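Local coordinates for protein alpha,alpha-trehalose-phosphate synthase (UDP-forming) (Burkholderia multivorans, PDB 5UOF) that is a glycosyltransferase family 20 enzyme with the GT-B fold, in which two Rossmann-like domains face each other across a cleft, at residues T93-F98 / V172-V176; Y233-P239 / N448-R454; P369-N375 / F398-E404. The contacts are given in a common frame with arbitrary orientation. Where two conformers were deposited one is given. Residue numbers count along the deposited sequence, not the author numbering.

The three contacts follow the two-domain GT-B fold. Interaction 1 comes first and joins helices 89-98 and 170-173 of the N-terminal domain. Interaction 2 ties the loop after strand 226-232 to the start of helix 450-472, bringing this C-terminal helix against the N-terminal domain. Interaction 3, between two loops of the C-terminal six-stranded sheet, is nested inside the long loop that interaction 2 closes. Their centres lie about 15 Å apart, and Asn448 ND2 meets Glu404 OE2 at 2.7 Å, coupling interaction 2 to these C-terminal loops. Interaction 1 lies about 17 Å from interaction 3 and 27 Å from interaction 2 between centres; its Arg174 packs against Phe398 of the second subunit.

Interaction 1. Residues T93-F98 / V172-V176; sequences TLWPVF and VLRLV
Segment 93-98 is the last part of helix 89-98, kinked at Pro96, whose nitrogen has no bond to the preceding turn; Val97 N to Thr93 O (3.2 Å) and Phe98 N to Leu94 O (2.9 Å) keep the turn wound. Segment 172-176 comes off helix 170-173 through a type I turn from Leu173 to Val176, closed by Val176 N to Leu173 O at 2.9 Å, and Val176 then opens to an extended psi of 112°. The two run in opposite senses, with CA atoms 6.7 Å apart for Thr93 and Val176 and 6.8 Å for Val97 and Leu173.

No hydrogen bond crosses the contact, which is apolar. Val97 (t) points at the turn: its CG1 lies 3.2 Å from Val172 O and 3.7 Å from Val176 CG2, while its CG2 meets Leu175 CB at 4.1 Å. Phe98 (m) starts away but swings its ring back, bringing CE1 to 3.5 Å from Leu173 CD1, with Val176 CG2 at the ring edge. Val176 CG1 sits 4.1 Å from both Thr93 CG2 and Leu94 CD2.

Leu182 of helix 179-186 touches Leu94 and Val176, and the second subunit meets segment 172-176, its Glu397 forming a salt bridge with Arg174 and its Val172 packing on Val172. This is helix-to-turn packing within the N-terminal Rossmann-like domain of a GT-B fold, with the turn part of the dimer interface.

Interaction 2. Residues Y233-P239 / N448-R454; sequences YPIGVYP and NDLSVWR. With EDO (1,2-ethanediol), chain G.
At the apolar centre Ile235 (chi1 m, chi2 t) lays CG1 over the indole face of Trp453 (chi1 t), 3.5 Å from the centroid of the five-membered ring in a CH-pi contact. Ile235 CG2 also meets Leu450 CD1 at 3.9 Å, and Tyr233 CB lies 3.7 Å from Trp453 CD1. A second CH-pi contact sets Leu450 CB 4.0 Å from the centroid of the Tyr238 ring.

The CA atoms come closest at Gly236 and Leu450, 4.4 Å apart; a CB on Gly236 would collide with Asn448 O. Segment 233-239 is an irregular, largely extended strip passing the first turn of helix 450-472. Asp449 (chi1 p) is the N-cap of that helix, its OD1 accepting from Ser451 N at 2.9 Å. Leu450 N bonds across to Val237 O at 2.9 Å.

Further out, Asn448 ND2 donates to Pro234 O at 3.2 Å and is also bound by Glu404. Water 1 accepts from Gly236 N (2.9 Å) and Trp453 N (3.2 Å), bridging the segments. Arg454 NH2 reaches Tyr238 OH at 2.8 Å, and a bound 1,2-ethanediol takes Asp449 N at its O2, 2.9 Å away.

As in many GT-B proteins, the C-terminal helix crosses back to the N-terminal domain. Here helix 32-43 packs on Leu450 and Trp453, helix 376-384 touches Ile235 and Val237, and helix 431-447 covers Pro239, where the loop after strand 226-232 enters helix 239-248.

Interaction 3. Residues P369-N375 / F398-E404; sequences PLRDGMN and FAGAAAE
Two loops at the C-terminal ends of neighbouring parallel strands, 364-367 and 392-396, meet here; helix 376-384 links the strands in a beta-alpha-beta crossover of the C-terminal Rossmann-like domain.

Backbone hydrogen bonds set a parallel register. A single beta bridge pairs Asp372 with Ala399 (CA atoms 4.5 Å apart): Asp372 N donates to Phe398 O at 3.1 Å, and Gly400 N to Asp372 O at 2.9 Å. Beyond the bridge, Ala401 N bonds to Met374 O at 2.8 Å as segment 398-404 curls into the 3-10 turn 400-403. Gly400 CA comes within 3.8 Å of Met374 CA and 3.4 Å of Gly373 O, a CA-H...O contact; a CB there would clash with both residues.

Among polar side chains, Asp372 (chi1 t) forms an Asx turn through OD1 to Met374 N (3.1 Å), and its OD2 accepts from Asn375 ND2 at 2.9 Å and pairs with Lys278. Asn375, the N-cap of helix 376-384, caps Ala378 N.

Packing completes the contact. The guanidinium face of Arg371 covers Phe398 CD1, with NH2 3.6 Å from it, and Pro369 CG lies 4.2 Å from Ala399 CB. Met374 (t, p, p) folds back so that its SD rests 3.9 Å from Ala401 CB.

Interaction 1. Residues T93-F98 / V172-V176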
loop_
_atom_site.group_PDB
_atom_site.type_symbol
_atom_site.label_atom_id
_atom_site.label_comp_id
_atom_site.label_asym_id
_atom_site.label_seq_id
_atom_site.Cartn_x
_atom_site.Cartn_y
_atom_site.Cartn_z
ATOM N N THR A 93 -5.416 2.400 -13.244
ATOM C CA THR A 93 -4.881 3.178 -12.128
ATOM C C THR A 93 -5.714 3.015 -10.866
ATOM O O THR A 93 -5.180 2.615 -9.832
ATOM C CB THR A 93 -4.790 4.676 -12.494
ATOM O OG1 THR A 93 -4.044 4.843 -13.698
ATOM C CG2 THR A 93 -4.099 5.459 -11.384
ATOM N N LEU A 94 -7.012 3.322 -10.919
ATOM C CA LEU A 94 -7.844 3.290 -9.718
ATOM C C LEU A 94 -7.924 1.889 -9.136
ATOM O O LEU A 94 -7.594 1.658 -7.965
ATOM C CB LEU A 94 -9.255 3.785 -10.037
ATOM C CG LEU A 94 -9.452 5.282 -10.178
ATOM C CD1 LEU A 94 -10.933 5.606 -10.269
ATOM C CD2 LEU A 94 -8.798 5.990 -9.003
ATOM N N TRP A 95 -8.376 0.936 -9.945
ATOM C CA TRP A 95 -8.559 -0.423 -9.438
ATOM C C TRP A 95 -7.301 -0.984 -8.787
ATOM O O TRP A 95 -7.392 -1.451 -7.639
ATOM C CB TRP A 95 -9.071 -1.345 -10.554
ATOM C CG TRP A 95 -9.448 -2.703 -10.031
ATOM C CD1 TRP A 95 -10.686 -3.109 -9.628
ATOM C CD2 TRP A 95 -8.573 -3.816 -9.833
ATOM N NE1 TRP A 95 -10.637 -4.415 -9.193
ATOM C CE2 TRP A 95 -9.352 -4.869 -9.306
ATOM C CE3 TRP A 95 -7.206 -4.024 -10.045
ATOM C CZ2 TRP A 95 -8.810 -6.114 -8.996
ATOM C CZ3 TRP A 95 -6.667 -5.262 -9.734
ATOM C CH2 TRP A 95 -7.475 -6.292 -9.217
ATOM N N PRO A 96 -6.115 -0.971 -9.414
ATOM C CA PRO A 96 -4.969 -1.573 -8.714
ATOM C C PRO A 96 -4.582 -0.834 -7.443
ATOM O O PRO A 96 -4.250 -1.490 -6.444
ATOM C CB PRO A 96 -3.848 -1.554 -9.768
ATOM C CG PRO A 96 -4.267 -0.510 -10.768
ATOM C CD PRO A 96 -5.764 -0.618 -10.804
ATOM N N VAL A 97 -4.614 0.503 -7.430
ATOM C CA VAL A 97 -4.213 1.214 -6.219
ATOM C C VAL A 97 -5.204 0.953 -5.092
ATOM O O VAL A 97 -4.810 0.726 -3.942
ATOM C CB VAL A 97 -4.058 2.722 -6.483
ATOM C CG1 VAL A 97 -3.861 3.453 -5.143
ATOM C CG2 VAL A 97 -2.866 2.982 -7.414
ATOM N N PHE A 98 -6.507 0.965 -5.401
ATOM C CA PHE A 98 -7.499 0.726 -4.355
ATOM C C PHE A 98 -7.441 -0.705 -3.833
ATOM O O PHE A 98 -7.929 -0.965 -2.726
ATOM C CB PHE A 98 -8.912 1.022 -4.860
ATOM C CG PHE A 98 -9.257 2.496 -4.948
ATOM C CD1 PHE A 98 -8.310 3.447 -5.315
ATOM C CD2 PHE A 98 -10.557 2.916 -4.704
ATOM C CE1 PHE A 98 -8.661 4.801 -5.430
ATOM C CE2 PHE A 98 -10.912 4.254 -4.795
ATOM C CZ PHE A 98 -9.960 5.204 -5.170
ATOM N N VAL A 172 -1.666 5.291 0.643
ATOM C CA VAL A 172 -1.758 4.444 -0.539
ATOM C C VAL A 172 -2.576 5.129 -1.625
ATOM O O VAL A 172 -2.250 5.023 -2.812
ATOM C CB VAL A 172 -2.355 3.079 -0.142
ATOM C CG1 VAL A 172 -2.633 2.218 -1.374
ATOM C CG2 VAL A 172 -1.385 2.356 0.810
ATOM N N LEU A 173 -3.607 5.866 -1.220
ATOM C CA LEU A 173 -4.407 6.628 -2.184
ATOM C C LEU A 173 -3.555 7.614 -2.977
ATOM O O LEU A 173 -3.825 7.857 -4.165
ATOM C CB LEU A 173 -5.524 7.390 -1.472
ATOM C CG LEU A 173 -6.448 8.187 -2.410
ATOM C CD1 LEU A 173 -7.284 7.247 -3.291
ATOM C CD2 LEU A 173 -7.342 9.155 -1.656
ATOM N N ARG A 174 -2.530 8.198 -2.343
ATOM C CA ARG A 174 -1.693 9.191 -3.013
ATOM C C ARG A 174 -0.871 8.607 -4.155
ATOM O O ARG A 174 -0.264 9.374 -4.912
ATOM C CB ARG A 174 -0.787 9.875 -1.987
ATOM C CG ARG A 174 -1.554 10.813 -1.071
ATOM C CD ARG A 174 -0.752 11.282 0.146
ATOM N NE ARG A 174 0.522 11.899 -0.217
ATOM C CZ ARG A 174 1.693 11.559 0.312
ATOM N NH1 ARG A 174 1.756 10.613 1.243
ATOM N NH2 ARG A 174 2.801 12.174 -0.077
ATOM N N LEU A 175 -0.850 7.284 -4.314
ATOM C CA LEU A 175 -0.246 6.697 -5.501
ATOM C C LEU A 175 -1.039 7.016 -6.761
ATOM O O LEU A 175 -0.499 6.897 -7.863
ATOM C CB LEU A 175 -0.115 5.188 -5.330
ATOM C CG LEU A 175 0.744 4.829 -4.108
ATOM C CD1 LEU A 175 0.817 3.322 -3.922
ATOM C CD2 LEU A 175 2.113 5.425 -4.229
ATOM N N VAL A 176 -2.306 7.391 -6.623
ATOM C CA VAL A 176 -3.100 7.908 -7.740
ATOM C C VAL A 176 -2.788 9.395 -7.874
ATOM O O VAL A 176 -3.162 10.168 -6.988
ATOM C CB VAL A 176 -4.607 7.699 -7.505
ATOM C CG1 VAL A 176 -5.403 8.274 -8.670
ATOM C CG2 VAL A 176 -4.949 6.226 -7.304
#

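Interaction 2. Residues Y233-P239 / N448-R454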
loop_
_atom_site.group_PDB
_atom_site.type_symbol
_atom_site.label_atom_id
_atom_site.label_comp_id
_atom_site.label_asym_id
_atom_site.label_seq_id
_atom_site.Cartn_x
_atom_site.Cartn_y
_atom_site.Cartn_z
ATOM N N TYR A 233 -21.869 0.565 4.549
ATOM C CA TYR A 233 -23.071 -0.222 4.246
ATOM C C TYR A 233 -22.599 -1.549 3.666
ATOM O O TYR A 233 -22.613 -1.734 2.444
ATOM C CB TYR A 233 -23.988 0.486 3.237
ATOM C CG TYR A 233 -24.311 1.944 3.507
ATOM C CD1 TYR A 233 -23.405 2.947 3.196
ATOM C CD2 TYR A 233 -25.547 2.324 4.023
ATOM C CE1 TYR A 233 -23.703 4.283 3.430
ATOM C CE2 TYR A 233 -25.864 3.655 4.251
ATOM C CZ TYR A 233 -24.933 4.632 3.946
ATOM O OH TYR A 233 -25.222 5.953 4.169
ATOM N N PRO A 234 -22.107 -2.467 4.502
ATOM C CA PRO A 234 -21.588 -3.744 3.975
ATOM C C PRO A 234 -22.667 -4.525 3.232
ATOM O O PRO A 234 -23.764 -4.734 3.745
ATOM C CB PRO A 234 -21.122 -4.484 5.237
ATOM C CG PRO A 234 -21.781 -3.782 6.395
ATOM C CD PRO A 234 -21.909 -2.343 5.955
ATOM N N ILE A 235 -22.349 -4.954 2.013
ATOM C CA ILE A 235 -23.313 -5.658 1.168
ATOM C C ILE A 235 -23.424 -7.107 1.625
ATOM O O ILE A 235 -22.415 -7.818 1.730
ATOM C CB ILE A 235 -22.899 -5.587 -0.311
ATOM C CG1 ILE A 235 -22.958 -4.147 -0.820
ATOM C CG2 ILE A 235 -23.801 -6.484 -1.167
ATOM C CD1 ILE A 235 -22.700 -4.016 -2.327
ATOM N N GLY A 236 -24.656 -7.563 1.858
ATOM C CA GLY A 236 -24.907 -8.926 2.252
ATOM C C GLY A 236 -25.590 -9.732 1.167
ATOM O O GLY A 236 -25.592 -9.369 -0.019
ATOM N N VAL A 237 -26.188 -10.849 1.581
ATOM C CA VAL A 237 -26.868 -11.768 0.675
ATOM C C VAL A 237 -28.226 -12.097 1.277
ATOM O O VAL A 237 -28.618 -11.517 2.295
ATOM C CB VAL A 237 -26.047 -13.048 0.442
ATOM C CG1 VAL A 237 -24.684 -12.706 -0.150
ATOM C CG2 VAL A 237 -25.889 -13.824 1.754
ATOM N N TYR A 238 -28.968 -13.010 0.652
ATOM C CA TYR A 238 -30.179 -13.552 1.269
ATOM C C TYR A 238 -29.887 -14.994 1.657
ATOM O O TYR A 238 -30.066 -15.912 0.846
ATOM C CB TYR A 238 -31.386 -13.467 0.329
ATOM C CG TYR A 238 -31.889 -12.051 0.119
ATOM C CD1 TYR A 238 -32.419 -11.319 1.173
ATOM C CD2 TYR A 238 -31.865 -11.465 -1.139
ATOM C CE1 TYR A 238 -32.899 -10.026 0.987
ATOM C CE2 TYR A 238 -32.338 -10.177 -1.334
ATOM C CZ TYR A 238 -32.856 -9.462 -0.268
ATOM O OH TYR A 238 -33.343 -8.178 -0.451
ATOM N N PRO A 239 -29.413 -15.241 2.881
ATOM C CA PRO A 239 -28.846 -16.564 3.180
ATOM C C PRO A 239 -29.864 -17.687 3.138
ATOM O O PRO A 239 -29.520 -18.791 2.700
ATOM C CB PRO A 239 -28.240 -16.382 4.584
ATOM C CG PRO A 239 -28.942 -15.196 5.159
ATOM C CD PRO A 239 -29.276 -14.301 4.004
ATOM N N ASN A 448 -27.601 -8.840 8.659
ATOM C CA ASN A 448 -27.203 -7.865 7.649
ATOM C C ASN A 448 -27.435 -8.484 6.272
ATOM O O ASN A 448 -26.515 -8.649 5.470
ATOM C CB ASN A 448 -25.742 -7.443 7.823
ATOM C CG ASN A 448 -25.313 -6.452 6.777
ATOM O OD1 ASN A 448 -26.118 -5.624 6.350
ATOM N ND2 ASN A 448 -24.062 -6.553 6.314
ATOM N N ASP A 449 -28.683 -8.855 5.994
ATOM C CA ASP A 449 -28.960 -9.408 4.678
ATOM C C ASP A 449 -29.033 -8.273 3.653
ATOM O O ASP A 449 -28.935 -7.092 3.989
ATOM C CB ASP A 449 -30.216 -10.302 4.705
ATOM C CG ASP A 449 -31.544 -9.536 4.782
ATOM O OD1 ASP A 449 -31.622 -8.330 4.512
ATOM O OD2 ASP A 449 -32.559 -10.187 5.109
ATOM N N LEU A 450 -29.152 -8.651 2.380
ATOM C CA LEU A 450 -29.016 -7.677 1.298
ATOM C C LEU A 450 -30.010 -6.525 1.426
ATOM O O LEU A 450 -29.735 -5.411 0.951
ATOM C CB LEU A 450 -29.181 -8.386 -0.048
ATOM C CG LEU A 450 -29.041 -7.564 -1.334
ATOM C CD1 LEU A 450 -27.725 -6.773 -1.334
ATOM C CD2 LEU A 450 -29.070 -8.504 -2.539
ATOM N N SER A 451 -31.167 -6.758 2.064
ATOM C CA SER A 451 -32.129 -5.674 2.209
ATOM C C SER A 451 -31.621 -4.575 3.135
ATOM O O SER A 451 -32.072 -3.429 3.022
ATOM C CB SER A 451 -33.472 -6.208 2.721
ATOM O OG SER A 451 -33.423 -6.458 4.112
ATOM N N VAL A 452 -30.687 -4.887 4.039
ATOM C CA VAL A 452 -30.153 -3.859 4.927
ATOM C C VAL A 452 -29.360 -2.827 4.128
ATOM O O VAL A 452 -29.535 -1.620 4.308
ATOM C CB VAL A 452 -29.311 -4.494 6.049
ATOM C CG1 VAL A 452 -28.716 -3.413 6.958
ATOM C CG2 VAL A 452 -30.186 -5.470 6.855
ATOM N N TRP A 453 -28.494 -3.288 3.223
ATOM C CA TRP A 453 -27.770 -2.377 2.333
ATOM C C TRP A 453 -28.730 -1.472 1.580
ATOM O O TRP A 453 -28.611 -0.241 1.605
ATOM C CB TRP A 453 -26.926 -3.198 1.356
ATOM C CG TRP A 453 -26.187 -2.444 0.291
ATOM C CD1 TRP A 453 -25.038 -1.716 0.441
ATOM C CD2 TRP A 453 -26.500 -2.415 -1.109
ATOM N NE1 TRP A 453 -24.640 -1.205 -0.776
ATOM C CE2 TRP A 453 -25.504 -1.642 -1.744
ATOM C CE3 TRP A 453 -27.523 -2.971 -1.887
ATOM C CZ2 TRP A 453 -25.510 -1.401 -3.113
ATOM C CZ3 TRP A 453 -27.521 -2.736 -3.245
ATOM C CH2 TRP A 453 -26.526 -1.952 -3.846
ATOM N N ARG A 454 -29.701 -2.079 0.905
ATOM C CA ARG A 454 -30.639 -1.315 0.102
ATOM C C ARG A 454 -31.429 -0.332 0.960
ATOM O O ARG A 454 -31.504 0.868 0.655
ATOM C CB ARG A 454 -31.573 -2.282 -0.621
ATOM C CG ARG A 454 -32.792 -1.617 -1.186
ATOM C CD ARG A 454 -33.615 -2.592 -2.012
ATOM N NE ARG A 454 -34.297 -3.594 -1.206
ATOM C CZ ARG A 454 -33.972 -4.883 -1.180
ATOM N NH1 ARG A 454 -32.963 -5.342 -1.912
ATOM N NH2 ARG A 454 -34.661 -5.714 -0.417
HETATM C C1 EDO G . -33.128 -7.487 7.844
HETATM O O1 EDO G . -33.661 -8.550 7.038
HETATM C C2 EDO G . -31.943 -7.994 8.665
HETATM O O2 EDO G . -30.944 -8.569 7.805
HETATM O O HOH W 1 -26.595 -5.865 3.219
HETATM O O HOH W 2 -25.498 -3.233 5.241
HETATM O O HOH W 3 -26.002 -11.581 4.423
#

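Interaction 3. Residues P369-N375 / F398-E404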
loop_
_atom_site.group_PDB
_atom_site.type_symbol
_atom_site.label_atom_id
_atom_site.label_comp_id
_atom_site.label_asym_id
_atom_site.label_seq_id
_atom_site.Cartn_x
_atom_site.Cartn_y
_atom_site.Cartn_z
ATOM N N PRO A 369 -8.516 -13.952 -0.783
ATOM C CA PRO A 369 -7.933 -12.930 -1.662
ATOM C C PRO A 369 -6.952 -12.055 -0.907
ATOM O O PRO A 369 -7.074 -11.859 0.303
ATOM C CB PRO A 369 -9.149 -12.105 -2.110
ATOM C CG PRO A 369 -10.143 -12.265 -0.966
ATOM C CD PRO A 369 -9.952 -13.719 -0.543
ATOM N N LEU A 370 -5.991 -11.491 -1.650
ATOM C CA LEU A 370 -5.039 -10.566 -1.039
ATOM C C LEU A 370 -5.721 -9.287 -0.583
ATOM O O LEU A 370 -5.273 -8.658 0.381
ATOM C CB LEU A 370 -3.917 -10.227 -2.019
ATOM C CG LEU A 370 -3.214 -11.451 -2.594
ATOM C CD1 LEU A 370 -2.060 -11.016 -3.505
ATOM C CD2 LEU A 370 -2.735 -12.382 -1.468
ATOM N N ARG A 371 -6.800 -8.893 -1.263
ATOM C CA ARG A 371 -7.542 -7.686 -0.935
ATOM C C ARG A 371 -8.886 -7.753 -1.648
ATOM O O ARG A 371 -8.940 -8.088 -2.837
ATOM C CB ARG A 371 -6.735 -6.448 -1.352
ATOM C CG ARG A 371 -7.382 -5.107 -1.055
ATOM C CD ARG A 371 -7.689 -4.921 0.417
ATOM N NE ARG A 371 -6.488 -4.721 1.227
ATOM C CZ ARG A 371 -6.494 -4.100 2.404
ATOM N NH1 ARG A 371 -7.630 -3.605 2.882
ATOM N NH2 ARG A 371 -5.361 -3.941 3.081
ATOM N N ASP A 372 -9.967 -7.447 -0.921
ATOM C CA ASP A 372 -11.311 -7.538 -1.487
ATOM C C ASP A 372 -12.228 -6.590 -0.726
ATOM O O ASP A 372 -12.234 -6.584 0.509
ATOM C CB ASP A 372 -11.818 -8.986 -1.395
ATOM C CG ASP A 372 -12.993 -9.275 -2.327
ATOM O OD1 ASP A 372 -13.927 -8.442 -2.416
ATOM O OD2 ASP A 372 -12.994 -10.361 -2.948
ATOM N N GLY A 373 -12.992 -5.779 -1.456
ATOM C CA GLY A 373 -13.905 -4.861 -0.791
ATOM C C GLY A 373 -14.873 -5.562 0.145
ATOM O O GLY A 373 -15.263 -5.006 1.179
ATOM N N MET A 374 -15.301 -6.770 -0.218
ATOM C CA MET A 374 -16.250 -7.504 0.611
ATOM C C MET A 374 -16.008 -8.998 0.453
ATOM O O MET A 374 -15.509 -9.642 1.378
ATOM C CB MET A 374 -17.696 -7.111 0.245
ATOM C CG MET A 374 -18.785 -7.868 1.025
ATOM S SD MET A 374 -18.570 -7.758 2.819
ATOM C CE MET A 374 -18.574 -5.978 3.088
ATOM N N ASN A 375 -16.323 -9.521 -0.738
ATOM C CA ASN A 375 -16.269 -10.919 -1.163
ATOM C C ASN A 375 -17.579 -11.618 -0.832
ATOM O O ASN A 375 -17.781 -12.113 0.285
ATOM C CB ASN A 375 -15.093 -11.703 -0.575
ATOM C CG ASN A 375 -14.852 -12.981 -1.334
ATOM O OD1 ASN A 375 -15.669 -13.894 -1.277
ATOM N ND2 ASN A 375 -13.766 -13.034 -2.096
ATOM N N PHE A 398 -7.977 -9.647 4.768
ATOM C CA PHE A 398 -8.050 -8.458 3.924
ATOM C C PHE A 398 -9.289 -8.432 3.048
ATOM O O PHE A 398 -9.390 -7.569 2.157
ATOM C CB PHE A 398 -6.815 -8.355 3.045
ATOM C CG PHE A 398 -5.519 -8.323 3.819
ATOM C CD1 PHE A 398 -5.186 -7.227 4.593
ATOM C CD2 PHE A 398 -4.641 -9.395 3.757
ATOM C CE1 PHE A 398 -3.984 -7.193 5.294
ATOM C CE2 PHE A 398 -3.445 -9.372 4.459
ATOM C CZ PHE A 398 -3.119 -8.276 5.222
ATOM N N ALA A 399 -10.213 -9.363 3.252
ATOM C CA ALA A 399 -11.530 -9.291 2.625
ATOM C C ALA A 399 -12.470 -8.526 3.544
ATOM O O ALA A 399 -12.454 -8.711 4.767
ATOM C CB ALA A 399 -12.083 -10.689 2.348
ATOM N N GLY A 400 -13.273 -7.637 2.957
ATOM C CA GLY A 400 -14.201 -6.861 3.761
ATOM C C GLY A 400 -15.112 -7.722 4.615
ATOM O O GLY A 400 -15.508 -7.317 5.714
ATOM N N ALA A 401 -15.458 -8.912 4.125
ATOM C CA ALA A 401 -16.379 -9.789 4.849
ATOM C C ALA A 401 -15.784 -10.303 6.157
ATOM O O ALA A 401 -16.538 -10.762 7.025
ATOM C CB ALA A 401 -16.785 -10.974 3.967
ATOM N N ALA A 402 -14.460 -10.236 6.314
ATOM C CA ALA A 402 -13.822 -10.676 7.553
ATOM C C ALA A 402 -14.273 -9.871 8.765
ATOM O O ALA A 402 -14.208 -10.377 9.891
ATOM C CB ALA A 402 -12.295 -10.590 7.422
ATOM N N ALA A 403 -14.741 -8.639 8.568
ATOM C CA ALA A 403 -15.236 -7.853 9.689
ATOM C C ALA A 403 -16.531 -8.420 10.251
ATOM O O ALA A 403 -16.878 -8.132 11.399
ATOM C CB ALA A 403 -15.451 -6.402 9.245
ATOM N N GLU A 404 -17.239 -9.223 9.471
ATOM C CA GLU A 404 -18.524 -9.795 9.863
ATOM C C GLU A 404 -18.451 -11.278 10.168
ATOM O O GLU A 404 -19.049 -11.737 11.151
ATOM C CB GLU A 404 -19.560 -9.576 8.751
ATOM C CG GLU A 404 -19.913 -8.123 8.497
ATOM C CD GLU A 404 -20.814 -7.946 7.283
ATOM O OE1 GLU A 404 -20.289 -7.771 6.156
ATOM O OE2 GLU A 404 -22.053 -7.995 7.464
#